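RNase III inhibitor (Mycobacterium tuberculosis, PDB 5M3I) is of unknown function but belongs to the macro domain family, a compact fold of a mixed beta sheet flanked by helices. Local coordinates at residues Ala26-Val31 against Pro124-Gly129; Phe71-Gly76 against Ile84-Thr89; Ala95-Ala100 against Gly131-Glu136; Arg111-Leu116 against Gln147-Val152. All coordinates share one frame; numbering follows the deposited sequence.

Contact 1: residues Ala26-Val31 against Pro124-Gly129; sequences ALVNTV and PPLGVG
The pyrrolidine ring of Pro124 turns its rim, not a face, to Val28: ring atom CD lies 3.8 Å from Val28 CB and 3.2 Å from Val28 O, CB close to the ring plane and O off it to one side. Leu126 CD2 sits over the other face of the same ring, 4.0 Å from Pro124 CG, so the chain folds back on its own proline before meeting the strand. This is the core of a macro domain, where strand 26-31 lies beside its parallel neighbour 120-123 and the loop leaving that neighbour continues across Val28 and Thr30. The sheet pairing has ended by Pro124, and no hydrogen bond joins the two segments; the contact is van der Waals packing. Val28 and Thr30, alternate residues of the strand, both direct their side chains at the loop, whereas Asn29 between them points away. Val28 CG1, anti to the backbone N (chi1 180°), reaches Leu126 CD2 at 4.1 Å, the two side chains crossing at about a right angle. Leu126 also touches Phe87 of strand 83-88 and Leu142 of helix 135-147. The loop bends at Pro125, centre of an inverse gamma turn, and runs on through a type II turn from Pro125 to Val128, closed by Val128 N to Pro125 O (3.0 Å), with Gly127 at positive phi. The tightest carbon pair is between two methyl groups: Thr30 CG2, anti to its own carbonyl carbon, presses on Leu126 CD2 at 3.3 Å, closer than usual van der Waals contact.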
loop_
_atom_site.group_PDB
_atom_site.type_symbol
_atom_site.label_atom_id
_atom_site.label_comp_id
_atom_site.label_asym_id
_atom_site.label_seq_id
_atom_site.Cartn_x
_atom_site.Cartn_y
_atom_site.Cartn_z
ATOM N N ALA A 26 5.358 -8.483 2.402
ATOM C CA ALA A 26 5.206 -7.051 2.132
ATOM C C ALA A 26 3.980 -6.475 2.834
ATOM O O ALA A 26 2.991 -7.170 3.064
ATOM C CB ALA A 26 5.105 -6.793 0.641
ATOM N N LEU A 27 4.075 -5.197 3.182
ATOM C CA LEU A 27 2.919 -4.440 3.652
ATOM C C LEU A 27 2.706 -3.288 2.717
ATOM O O LEU A 27 3.677 -2.643 2.332
ATOM C CB LEU A 27 3.182 -3.894 5.043
ATOM C CG LEU A 27 3.609 -4.880 6.120
ATOM C CD1 LEU A 27 3.896 -4.109 7.398
ATOM C CD2 LEU A 27 2.519 -5.894 6.361
ATOM N N VAL A 28 1.450 -3.015 2.364
ATOM C CA VAL A 28 1.095 -1.814 1.619
ATOM C C VAL A 28 0.610 -0.663 2.527
ATOM O O VAL A 28 -0.204 -0.840 3.432
ATOM C CB VAL A 28 0.031 -2.106 0.587
ATOM C CG1 VAL A 28 -0.331 -0.835 -0.180
ATOM C CG2 VAL A 28 0.490 -3.199 -0.360
ATOM N N ASN A 29 1.178 0.506 2.299
ATOM C CA ASN A 29 0.830 1.734 2.971
ATOM C C ASN A 29 0.162 2.663 1.924
ATOM O O ASN A 29 0.418 2.521 0.737
ATOM C CB ASN A 29 2.112 2.355 3.518
ATOM C CG ASN A 29 1.878 3.615 4.339
ATOM O OD1 ASN A 29 0.784 3.871 4.828
ATOM N ND2 ASN A 29 2.918 4.427 4.455
ATOM N N THR A 30 -0.743 3.535 2.361
ATOM C CA THR A 30 -1.422 4.490 1.480
ATOM C C THR A 30 -0.837 5.845 1.768
ATOM O O THR A 30 -0.816 6.274 2.936
ATOM C CB THR A 30 -2.948 4.555 1.721
ATOM O OG1 THR A 30 -3.243 4.648 3.115
ATOM C CG2 THR A 30 -3.583 3.282 1.212
ATOM N N VAL A 31 -0.365 6.513 0.721
ATOM C CA VAL A 31 0.334 7.781 0.879
ATOM C C VAL A 31 -0.138 8.840 -0.099
ATOM O O VAL A 31 -0.805 8.549 -1.100
ATOM C CB VAL A 31 1.865 7.639 0.689
ATOM C CG1 VAL A 31 2.422 6.686 1.708
ATOM C CG2 VAL A 31 2.237 7.190 -0.717
ATOM N N PRO A 124 -4.339 -2.540 2.848
ATOM C CA PRO A 124 -5.378 -1.801 3.539
ATOM C C PRO A 124 -6.456 -1.366 2.586
ATOM O O PRO A 124 -6.314 -1.551 1.386
ATOM C CB PRO A 124 -4.642 -0.571 4.062
ATOM C CG PRO A 124 -3.604 -0.339 3.034
ATOM C CD PRO A 124 -3.174 -1.689 2.563
ATOM N N PRO A 125 -7.529 -0.773 3.099
ATOM C CA PRO A 125 -8.615 -0.372 2.215
ATOM C C PRO A 125 -8.285 0.949 1.502
ATOM O O PRO A 125 -8.679 2.029 1.936
ATOM C CB PRO A 125 -9.827 -0.264 3.164
ATOM C CG PRO A 125 -9.282 -0.159 4.534
ATOM C CD PRO A 125 -7.852 -0.607 4.533
ATOM N N LEU A 126 -7.616 0.834 0.369
ATOM C CA LEU A 126 -6.968 1.938 -0.297
ATOM C C LEU A 126 -7.935 3.080 -0.625
ATOM O O LEU A 126 -8.902 2.886 -1.343
ATOM C CB LEU A 126 -6.346 1.459 -1.605
ATOM C CG LEU A 126 -5.354 0.326 -1.611
ATOM C CD1 LEU A 126 -4.983 0.001 -3.045
ATOM C CD2 LEU A 126 -4.106 0.716 -0.829
ATOM N N GLY A 127 -7.648 4.261 -0.092
ATOM C CA GLY A 127 -8.443 5.422 -0.361
ATOM C C GLY A 127 -9.839 5.475 0.268
ATOM O O GLY A 127 -10.604 6.386 -0.037
ATOM N N VAL A 128 -10.159 4.554 1.173
ATOM C CA VAL A 128 -11.458 4.549 1.851
ATOM C C VAL A 128 -11.356 5.307 3.179
ATOM O O VAL A 128 -10.420 5.104 3.939
ATOM C CB VAL A 128 -11.942 3.097 2.078
ATOM C CG1 VAL A 128 -13.301 3.070 2.776
ATOM C CG2 VAL A 128 -12.025 2.373 0.751
ATOM N N GLY A 129 -12.340 6.143 3.480
ATOM C CA GLY A 129 -12.341 6.923 4.733
ATOM C C GLY A 129 -11.604 8.230 4.514
ATOM O O GLY A 129 -12.205 9.189 4.033
#

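Contact 2: residues Phe71-Gly76 against Ile84-Thr89; sequences FVVDTG and IINFPT
Phe71 and Asn86 form the close-knit end of this contact. Phe71 O is gripped twice by one residue, by Asn86 N at 3.0 Å and by Asn86 ND2 at 3.1 Å, the two donors arriving from opposite faces of the carbonyl plane. Asn86 CG stands anti to its carbonyl carbon, beside the backbone N (chi1 -66°); from there ND2 reaches Phe71 O, which lies near the plane of the Asn86 amide. The same ND2 borders the Phe71 ring at its edge, 3.9 Å from CD2, with ring and amide planes 32° apart, while Asn86 OD1 accepts from Asn29 ND2 on the neighbouring strand. Phe71 N to Asn86 O completes this hydrogen-bonded pair. The segments are the two arms of an antiparallel beta hairpin, strand 71-74 being an outermost strand of the macro domain sheet, and Val73 with Ile84 is the second hydrogen-bonded pair, bonded both ways. Between them Val72 and Ile85, a non-hydrogen-bonded pair facing helix 99-115, meet more loosely, CG2 to CG2 at 4.4 Å. Phe71, Val73 and Asn86 share the face covered by helix 50-61. Towards the loop that joins the strands Asp74 and Gly76 are exposed to solvent. There Thr75 crosses Ile84 at about a right angle, its CG2 3.6 Å from Ile84 CD1, while its OG1 bonds to Pro81 O.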
loop_
_atom_site.group_PDB
_atom_site.type_symbol
_atom_site.label_atom_id
_atom_site.label_comp_id
_atom_site.label_asym_id
_atom_site.label_seq_id
_atom_site.Cartn_x
_atom_site.Cartn_y
_atom_site.Cartn_z
ATOM N N PHE A 71 6.182 3.498 -4.427
ATOM C CA PHE A 71 7.457 3.804 -3.835
ATOM C C PHE A 71 7.846 2.729 -2.815
ATOM O O PHE A 71 7.240 2.635 -1.735
ATOM C CB PHE A 71 7.419 5.178 -3.206
ATOM C CG PHE A 71 8.733 5.621 -2.655
ATOM C CD1 PHE A 71 9.780 5.958 -3.520
ATOM C CD2 PHE A 71 8.942 5.653 -1.296
ATOM C CE1 PHE A 71 11.018 6.327 -3.020
ATOM C CE2 PHE A 71 10.187 6.020 -0.782
ATOM C CZ PHE A 71 11.224 6.366 -1.640
ATOM N N VAL A 72 8.831 1.893 -3.155
ATOM C CA VAL A 72 9.102 0.677 -2.392
ATOM C C VAL A 72 10.360 0.842 -1.561
ATOM O O VAL A 72 11.358 1.298 -2.074
ATOM C CB VAL A 72 9.274 -0.539 -3.332
ATOM C CG1 VAL A 72 9.430 -1.830 -2.538
ATOM C CG2 VAL A 72 8.051 -0.673 -4.238
ATOM N N VAL A 73 10.326 0.413 -0.318
ATOM C CA VAL A 73 11.489 0.447 0.558
ATOM C C VAL A 73 11.661 -0.919 1.251
ATOM O O VAL A 73 10.683 -1.541 1.665
ATOM C CB VAL A 73 11.330 1.559 1.624
ATOM C CG1 VAL A 73 12.599 1.687 2.441
ATOM C CG2 VAL A 73 11.037 2.937 1.007
ATOM N N ASP A 74 12.911 -1.354 1.405
ATOM C CA ASP A 74 13.228 -2.562 2.188
ATOM C C ASP A 74 13.351 -2.223 3.632
ATOM O O ASP A 74 13.952 -1.212 3.990
ATOM C CB ASP A 74 14.521 -3.180 1.697
ATOM C CG ASP A 74 14.348 -3.828 0.341
ATOM O OD1 ASP A 74 13.522 -3.306 -0.477
ATOM O OD2 ASP A 74 15.022 -4.865 0.124
ATOM N N THR A 75 12.745 -3.038 4.469
ATOM C CA THR A 75 12.822 -2.822 5.919
ATOM C C THR A 75 14.166 -3.261 6.506
ATOM O O THR A 75 14.634 -2.691 7.502
ATOM C CB THR A 75 11.722 -3.622 6.663
ATOM O OG1 THR A 75 11.984 -5.024 6.551
ATOM C CG2 THR A 75 10.306 -3.278 6.099
ATOM N N GLY A 76 14.773 -4.287 5.914
ATOM C CA GLY A 76 16.003 -4.884 6.479
ATOM C C GLY A 76 15.821 -5.670 7.773
ATOM O O GLY A 76 16.757 -5.794 8.554
ATOM N N ILE A 84 8.063 -2.450 2.365
ATOM C CA ILE A 84 6.948 -1.555 2.489
ATOM C C ILE A 84 6.692 -0.989 1.118
ATOM O O ILE A 84 7.572 -0.347 0.529
ATOM C CB ILE A 84 7.241 -0.353 3.440
ATOM C CG1 ILE A 84 7.853 -0.812 4.757
ATOM C CG2 ILE A 84 5.969 0.467 3.652
ATOM C CD1 ILE A 84 7.057 -1.867 5.469
ATOM N N ILE A 85 5.481 -1.208 0.613
ATOM C CA ILE A 85 5.055 -0.702 -0.685
ATOM C C ILE A 85 4.129 0.469 -0.413
ATOM O O ILE A 85 2.988 0.300 0.019
ATOM C CB ILE A 85 4.345 -1.776 -1.478
ATOM C CG1 ILE A 85 5.245 -3.008 -1.601
ATOM C CG2 ILE A 85 3.968 -1.243 -2.848
ATOM C CD1 ILE A 85 4.560 -4.230 -2.182
ATOM N N ASN A 86 4.637 1.675 -0.644
ATOM C CA ASN A 86 3.863 2.882 -0.437
ATOM C C ASN A 86 3.086 3.163 -1.693
ATOM O O ASN A 86 3.655 3.476 -2.722
ATOM C CB ASN A 86 4.771 4.044 -0.099
ATOM C CG ASN A 86 5.469 3.849 1.232
ATOM O OD1 ASN A 86 4.865 4.034 2.286
ATOM N ND2 ASN A 86 6.764 3.523 1.195
ATOM N N PHE A 87 1.768 3.048 -1.592
ATOM C CA PHE A 87 0.832 3.160 -2.730
ATOM C C PHE A 87 0.218 4.551 -2.687
ATOM O O PHE A 87 -0.496 4.881 -1.740
ATOM C CB PHE A 87 -0.240 2.099 -2.507
ATOM C CG PHE A 87 -1.179 1.891 -3.618
ATOM C CD1 PHE A 87 -1.918 2.945 -4.128
ATOM C CD2 PHE A 87 -1.345 0.641 -4.145
ATOM C CE1 PHE A 87 -2.785 2.737 -5.156
ATOM C CE2 PHE A 87 -2.172 0.437 -5.214
ATOM C CZ PHE A 87 -2.936 1.488 -5.687
ATOM N N PRO A 88 0.503 5.408 -3.703
ATOM C CA PRO A 88 -0.113 6.758 -3.660
ATOM C C PRO A 88 -1.585 6.730 -3.968
ATOM O O PRO A 88 -1.970 6.300 -5.017
ATOM C CB PRO A 88 0.674 7.538 -4.733
ATOM C CG PRO A 88 2.012 6.804 -4.793
ATOM C CD PRO A 88 1.574 5.363 -4.726
ATOM N N THR A 89 -2.395 7.165 -3.019
ATOM C CA THR A 89 -3.827 7.213 -3.178
ATOM C C THR A 89 -4.281 8.669 -3.380
ATOM O O THR A 89 -5.445 8.896 -3.667
ATOM C CB THR A 89 -4.536 6.635 -1.943
ATOM O OG1 THR A 89 -4.071 7.313 -0.761
ATOM C CG2 THR A 89 -4.242 5.204 -1.814
#

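Contact 3: residues Ala95-Ala100 against Gly131-Glu136; sequences APSKLA and GGLDWE
Leu133 points its isobutyl group into the bend made by Ser97, Lys98 and Leu99, and its two methyl branches go to different partners. CD1 lies 3.5 Å from Ser97 OG and, more loosely, 4.3 Å from Leu99 CD2; CD2 turns to the backbone, 3.7 Å from Ser97 O and 3.8 Å from Lys98 CA. The first torsion sets CG anti to the carbonyl carbon (chi1 -55°), and CG itself packs 4.0 Å from Ser97 CB. Ser97 faces the other segment with its CB, yet its hydroxyl, anti to the backbone N, is bonded to Thr89 O, so the oxygen beside the leucine methyl is already satisfied. Lys98 starts its side chain away from the segment of Leu133 and meets the leucine with its CA. One hydrogen bond joins the segments: Ser97 N to Gly131 O, 3.0 Å, the donor in the carbonyl plane, on a lone pair. Pro96 CB touches the same oxygen at 3.5 Å. Gly131, without a side chain, lets Ser97 CB come to 3.8 Å from its CA. Ile102 and Val138 add further apolar cover to Leu133, one from each following helix. Lys98 and Asp134 are the N-cap residues of those helices, and Asp134 OD1 accepts a weak capping bond from Glu136 N. The arrangement is that of two beta-alpha-beta crossovers of the macro domain, whose strand-to-helix loops meet just where helices 99-115 and 135-147 begin.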
loop_
_atom_site.group_PDB
_atom_site.type_symbol
_atom_site.label_atom_id
_atom_site.label_comp_id
_atom_site.label_asym_id
_atom_site.label_seq_id
_atom_site.Cartn_x
_atom_site.Cartn_y
_atom_site.Cartn_z
ATOM N N ALA A 95 -6.626 16.995 -0.840
ATOM C CA ALA A 95 -7.595 16.556 -1.851
ATOM C C ALA A 95 -7.982 15.129 -1.621
ATOM O O ALA A 95 -7.241 14.424 -0.993
ATOM C CB ALA A 95 -7.038 16.749 -3.262
ATOM N N PRO A 96 -9.162 14.705 -2.134
ATOM C CA PRO A 96 -9.546 13.314 -1.992
ATOM C C PRO A 96 -8.872 12.363 -2.975
ATOM O O PRO A 96 -8.156 12.774 -3.904
ATOM C CB PRO A 96 -11.057 13.318 -2.230
ATOM C CG PRO A 96 -11.416 14.667 -2.725
ATOM C CD PRO A 96 -10.180 15.488 -2.868
ATOM N N SER A 97 -9.121 11.085 -2.753
ATOM C CA SER A 97 -8.596 10.043 -3.596
ATOM C C SER A 97 -9.575 9.889 -4.729
ATOM O O SER A 97 -10.586 10.555 -4.725
ATOM C CB SER A 97 -8.438 8.739 -2.825
ATOM O OG SER A 97 -7.822 7.766 -3.659
ATOM N N LYS A 98 -9.202 9.093 -5.737
ATOM C CA LYS A 98 -10.065 8.765 -6.867
ATOM C C LYS A 98 -9.819 7.371 -7.341
ATOM O O LYS A 98 -8.698 6.828 -7.219
ATOM C CB LYS A 98 -9.794 9.730 -8.012
ATOM C CG LYS A 98 -10.161 11.149 -7.622
ATOM C CD LYS A 98 -10.183 12.095 -8.778
ATOM C CE LYS A 98 -10.875 13.404 -8.367
ATOM N NZ LYS A 98 -10.507 14.439 -9.346
ATOM N N LEU A 99 -10.851 6.772 -7.898
ATOM C CA LEU A 99 -10.785 5.411 -8.414
ATOM C C LEU A 99 -9.738 5.233 -9.483
ATOM O O LEU A 99 -9.022 4.215 -9.493
ATOM C CB LEU A 99 -12.155 4.936 -8.913
ATOM C CG LEU A 99 -13.112 4.596 -7.746
ATOM C CD1 LEU A 99 -14.533 4.377 -8.243
ATOM C CD2 LEU A 99 -12.668 3.383 -6.942
ATOM N N ALA A 100 -9.591 6.244 -10.318
ATOM C CA ALA A 100 -8.529 6.260 -11.343
ATOM C C ALA A 100 -7.104 6.153 -10.745
ATOM O O ALA A 100 -6.234 5.547 -11.355
ATOM C CB ALA A 100 -8.643 7.491 -12.209
ATOM N N GLY A 131 -9.634 9.062 2.076
ATOM C CA GLY A 131 -9.771 9.461 0.683
ATOM C C GLY A 131 -11.177 9.588 0.130
ATOM O O GLY A 131 -11.340 10.077 -0.980
ATOM N N GLY A 132 -12.181 9.134 0.881
ATOM C CA GLY A 132 -13.578 9.219 0.490
ATOM C C GLY A 132 -14.095 8.237 -0.552
ATOM O O GLY A 132 -15.174 8.461 -1.090
ATOM N N LEU A 133 -13.383 7.147 -0.852
ATOM C CA LEU A 133 -13.883 6.145 -1.849
ATOM C C LEU A 133 -14.841 5.104 -1.216
ATOM O O LEU A 133 -14.833 4.900 -0.015
ATOM C CB LEU A 133 -12.699 5.428 -2.525
ATOM C CG LEU A 133 -11.655 6.346 -3.190
ATOM C CD1 LEU A 133 -10.555 5.536 -3.835
ATOM C CD2 LEU A 133 -12.287 7.271 -4.213
ATOM N N ASP A 134 -15.643 4.455 -2.044
ATOM C CA ASP A 134 -16.536 3.386 -1.611
ATOM C C ASP A 134 -15.784 2.051 -1.471
ATOM O O ASP A 134 -15.095 1.618 -2.415
ATOM C CB ASP A 134 -17.633 3.230 -2.652
ATOM C CG ASP A 134 -18.874 2.561 -2.109
ATOM O OD1 ASP A 134 -18.766 1.492 -1.487
ATOM O OD2 ASP A 134 -19.981 3.116 -2.310
ATOM N N TRP A 135 -15.905 1.395 -0.314
ATOM C CA TRP A 135 -15.179 0.133 -0.049
ATOM C C TRP A 135 -15.435 -0.910 -1.125
ATOM O O TRP A 135 -14.524 -1.523 -1.664
ATOM C CB TRP A 135 -15.532 -0.440 1.331
ATOM C CG TRP A 135 -15.002 -1.890 1.620
ATOM C CD1 TRP A 135 -15.708 -2.935 2.148
ATOM C CD2 TRP A 135 -13.678 -2.373 1.423
ATOM N NE1 TRP A 135 -14.910 -4.041 2.272
ATOM C CE2 TRP A 135 -13.657 -3.717 1.828
ATOM C CE3 TRP A 135 -12.499 -1.795 0.955
ATOM C CZ2 TRP A 135 -12.509 -4.495 1.765
ATOM C CZ3 TRP A 135 -11.373 -2.572 0.869
ATOM C CH2 TRP A 135 -11.383 -3.909 1.291
ATOM N N GLU A 136 -16.692 -1.123 -1.413
ATOM C CA GLU A 136 -17.079 -2.194 -2.302
ATOM C C GLU A 136 -16.428 -1.985 -3.659
ATOM O O GLU A 136 -16.060 -2.958 -4.328
ATOM C CB GLU A 136 -18.603 -2.271 -2.390
ATOM C CG GLU A 136 -19.112 -3.436 -3.183
ATOM C CD GLU A 136 -20.619 -3.552 -3.159
ATOM O OE1 GLU A 136 -21.303 -2.936 -2.297
ATOM O OE2 GLU A 136 -21.130 -4.272 -4.033
#

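Contact 4: residues Arg111-Leu116 against Gln147-Val152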
loop_
_atom_site.group_PDB
_atom_site.type_symbol
_atom_site.label_atom_id
_atom_site.label_comp_id
_atom_site.label_asym_id
_atom_site.label_seq_id
_atom_site.Cartn_x
_atom_site.Cartn_y
_atom_site.Cartn_z
ATOM N N ARG A 111 3.056 -5.269 -10.895
ATOM C CA ARG A 111 4.370 -5.300 -11.503
ATOM C C ARG A 111 5.460 -5.428 -10.430
ATOM O O ARG A 111 6.367 -6.183 -10.566
ATOM C CB ARG A 111 4.600 -4.034 -12.330
ATOM C CG ARG A 111 5.916 -4.045 -13.104
ATOM C CD ARG A 111 6.239 -2.703 -13.754
ATOM N NE ARG A 111 6.495 -1.665 -12.747
ATOM C CZ ARG A 111 7.583 -1.566 -11.968
ATOM N NH1 ARG A 111 8.576 -2.437 -12.055
ATOM N NH2 ARG A 111 7.672 -0.573 -11.089
ATOM N N VAL A 112 5.331 -4.698 -9.342
ATOM C CA VAL A 112 6.346 -4.706 -8.311
ATOM C C VAL A 112 6.401 -6.061 -7.573
ATOM O O VAL A 112 7.477 -6.521 -7.165
ATOM C CB VAL A 112 6.104 -3.508 -7.362
ATOM C CG1 VAL A 112 6.802 -3.655 -6.027
ATOM C CG2 VAL A 112 6.528 -2.224 -8.058
ATOM N N ILE A 113 5.233 -6.644 -7.316
ATOM C CA ILE A 113 5.166 -7.922 -6.632
ATOM C C ILE A 113 5.854 -8.982 -7.483
ATOM O O ILE A 113 6.507 -9.857 -6.937
ATOM C CB ILE A 113 3.702 -8.290 -6.253
ATOM C CG1 ILE A 113 3.257 -7.443 -5.048
ATOM C CG2 ILE A 113 3.562 -9.768 -5.917
ATOM C CD1 ILE A 113 1.773 -7.327 -4.863
ATOM N N ARG A 114 5.644 -8.928 -8.794
ATOM C CA ARG A 114 6.280 -9.879 -9.732
ATOM C C ARG A 114 7.777 -9.690 -9.753
ATOM O O ARG A 114 8.530 -10.630 -9.527
ATOM C CB ARG A 114 5.762 -9.693 -11.121
ATOM C CG ARG A 114 4.425 -10.356 -11.337
ATOM C CD ARG A 114 3.841 -9.998 -12.697
ATOM N NE ARG A 114 2.552 -10.664 -12.859
ATOM C CZ ARG A 114 1.584 -10.278 -13.689
ATOM N NH1 ARG A 114 1.706 -9.176 -14.457
ATOM N NH2 ARG A 114 0.457 -10.992 -13.729
ATOM N N GLU A 115 8.180 -8.449 -9.992
ATOM C CA GLU A 115 9.589 -8.110 -10.062
ATOM C C GLU A 115 10.392 -8.440 -8.821
ATOM O O GLU A 115 11.500 -8.930 -8.943
ATOM C CB GLU A 115 9.805 -6.661 -10.500
ATOM C CG GLU A 115 9.589 -6.592 -11.999
ATOM C CD GLU A 115 9.738 -5.215 -12.562
ATOM O OE1 GLU A 115 10.084 -4.283 -11.789
ATOM O OE2 GLU A 115 9.493 -5.046 -13.782
ATOM N N LEU A 116 9.819 -8.256 -7.648
ATOM C CA LEU A 116 10.512 -8.587 -6.401
ATOM C C LEU A 116 10.231 -10.009 -5.884
ATOM O O LEU A 116 10.757 -10.421 -4.836
ATOM C CB LEU A 116 10.165 -7.560 -5.350
ATOM C CG LEU A 116 10.629 -6.148 -5.699
ATOM C CD1 LEU A 116 10.146 -5.171 -4.653
ATOM C CD2 LEU A 116 12.148 -6.082 -5.796
ATOM N N GLN A 147 -6.180 -11.649 -8.460
ATOM C CA GLN A 147 -6.403 -12.798 -9.301
ATOM C C GLN A 147 -5.379 -12.935 -10.452
ATOM O O GLN A 147 -5.248 -14.026 -11.006
ATOM C CB GLN A 147 -7.813 -12.774 -9.842
ATOM C CG GLN A 147 -8.772 -13.135 -8.733
ATOM C CD GLN A 147 -10.192 -12.983 -9.149
ATOM O OE1 GLN A 147 -10.486 -12.286 -10.081
ATOM N NE2 GLN A 147 -11.087 -13.631 -8.438
ATOM N N GLN A 148 -4.677 -11.855 -10.808
ATOM C CA GLN A 148 -3.562 -11.956 -11.738
ATOM C C GLN A 148 -2.265 -12.439 -11.084
ATOM O O GLN A 148 -1.285 -12.653 -11.774
ATOM C CB GLN A 148 -3.288 -10.621 -12.418
ATOM C CG GLN A 148 -4.480 -9.954 -13.099
ATOM C CD GLN A 148 -4.072 -8.801 -13.972
ATOM O OE1 GLN A 148 -3.248 -8.942 -14.905
ATOM N NE2 GLN A 148 -4.693 -7.663 -13.734
ATOM N N LEU A 149 -2.273 -12.668 -9.771
ATOM C CA LEU A 149 -1.112 -13.193 -9.077
ATOM C C LEU A 149 -1.514 -14.452 -8.326
ATOM O O LEU A 149 -1.525 -14.463 -7.099
ATOM C CB LEU A 149 -0.587 -12.153 -8.126
ATOM C CG LEU A 149 -0.132 -10.834 -8.760
ATOM C CD1 LEU A 149 0.020 -9.807 -7.682
ATOM C CD2 LEU A 149 1.162 -11.023 -9.514
ATOM N N PRO A 150 -1.827 -15.531 -9.069
ATOM C CA PRO A 150 -2.373 -16.748 -8.449
ATOM C C PRO A 150 -1.447 -17.458 -7.458
ATOM O O PRO A 150 -1.949 -18.249 -6.665
ATOM C CB PRO A 150 -2.656 -17.664 -9.642
ATOM C CG PRO A 150 -1.735 -17.192 -10.723
ATOM C CD PRO A 150 -1.610 -15.700 -10.522
ATOM N N ASP A 151 -0.146 -17.171 -7.451
ATOM C CA ASP A 151 0.765 -17.741 -6.429
ATOM C C ASP A 151 1.116 -16.798 -5.258
ATOM O O ASP A 151 2.024 -17.097 -4.462
ATOM C CB ASP A 151 2.053 -18.224 -7.101
ATOM C CG ASP A 151 1.792 -19.306 -8.141
ATOM O OD1 ASP A 151 1.049 -20.298 -7.848
ATOM O OD2 ASP A 151 2.338 -19.167 -9.265
ATOM N N VAL A 152 0.422 -15.662 -5.146
ATOM C CA VAL A 152 0.693 -14.710 -4.074
ATOM C C VAL A 152 -0.454 -14.815 -3.048
ATOM O O VAL A 152 -1.611 -14.940 -3.423
ATOM C CB VAL A 152 0.802 -13.283 -4.650
ATOM C CG1 VAL A 152 1.000 -12.257 -3.564
ATOM C CG2 VAL A 152 1.971 -13.212 -5.621
#
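Arg114 NH2 donates to the backbone oxygen of Gln148 at 3.1 Å, the one hydrogen bond across this contact. It is bent: the N-H...O angle is 136°, and the donor stands above the carbonyl plane, with Gln148 O near the edge of the guanidinium but tilted 22° from its plane. Arg114 reaches this far because its chain runs extended from CG to NE. On the way it passes obliquely over Leu149, whose CD2 touches NE at 3.6 Å and CG at 3.8 Å. The arginine thus lies at the solvent-facing side of the contact. Deeper in, Ile113 CG2 packs on Val152 CG2 at 3.8 Å and on Leu149 CD1 at 4.0 Å. Leu149 also touches Ile110, one turn back on the helix. Leu149 and Val152 are the ends of a type I beta turn, closed by Val152 N to Leu149 O, which brings both side chains round to face Ile113. The contact joins the C-terminal part of helix 99-115 to the loop from helix 135-147 into strand 153-156, the helix-to-strand half of a beta-alpha-beta crossover of the macro domain.

Contact 1 lies about 4 Å from the chain's centre, and the others are arranged around it. Contact 2, nested along the chain inside the loop closed by contact 1, shares its sheet: Asn29 O and Phe87 N probably bond at 2.7 Å, joining neighbouring strands 26-31 and 83-88. Contact 3 abuts contact 1 through Gly127 O and Leu133 N, and also reaches the end of segment 84-89 in contact 2. Contacts 3 and 4 use the two ends of helix 99-115, centres about 24 Å apart, and their segments alternate in sequence. Val72 packing on Val112 links contacts 2 and 4, whereas contact 4 touches neither contact 1 nor contact 3. Sheet, loops and both crossover helices are thereby brought together in one compact domain.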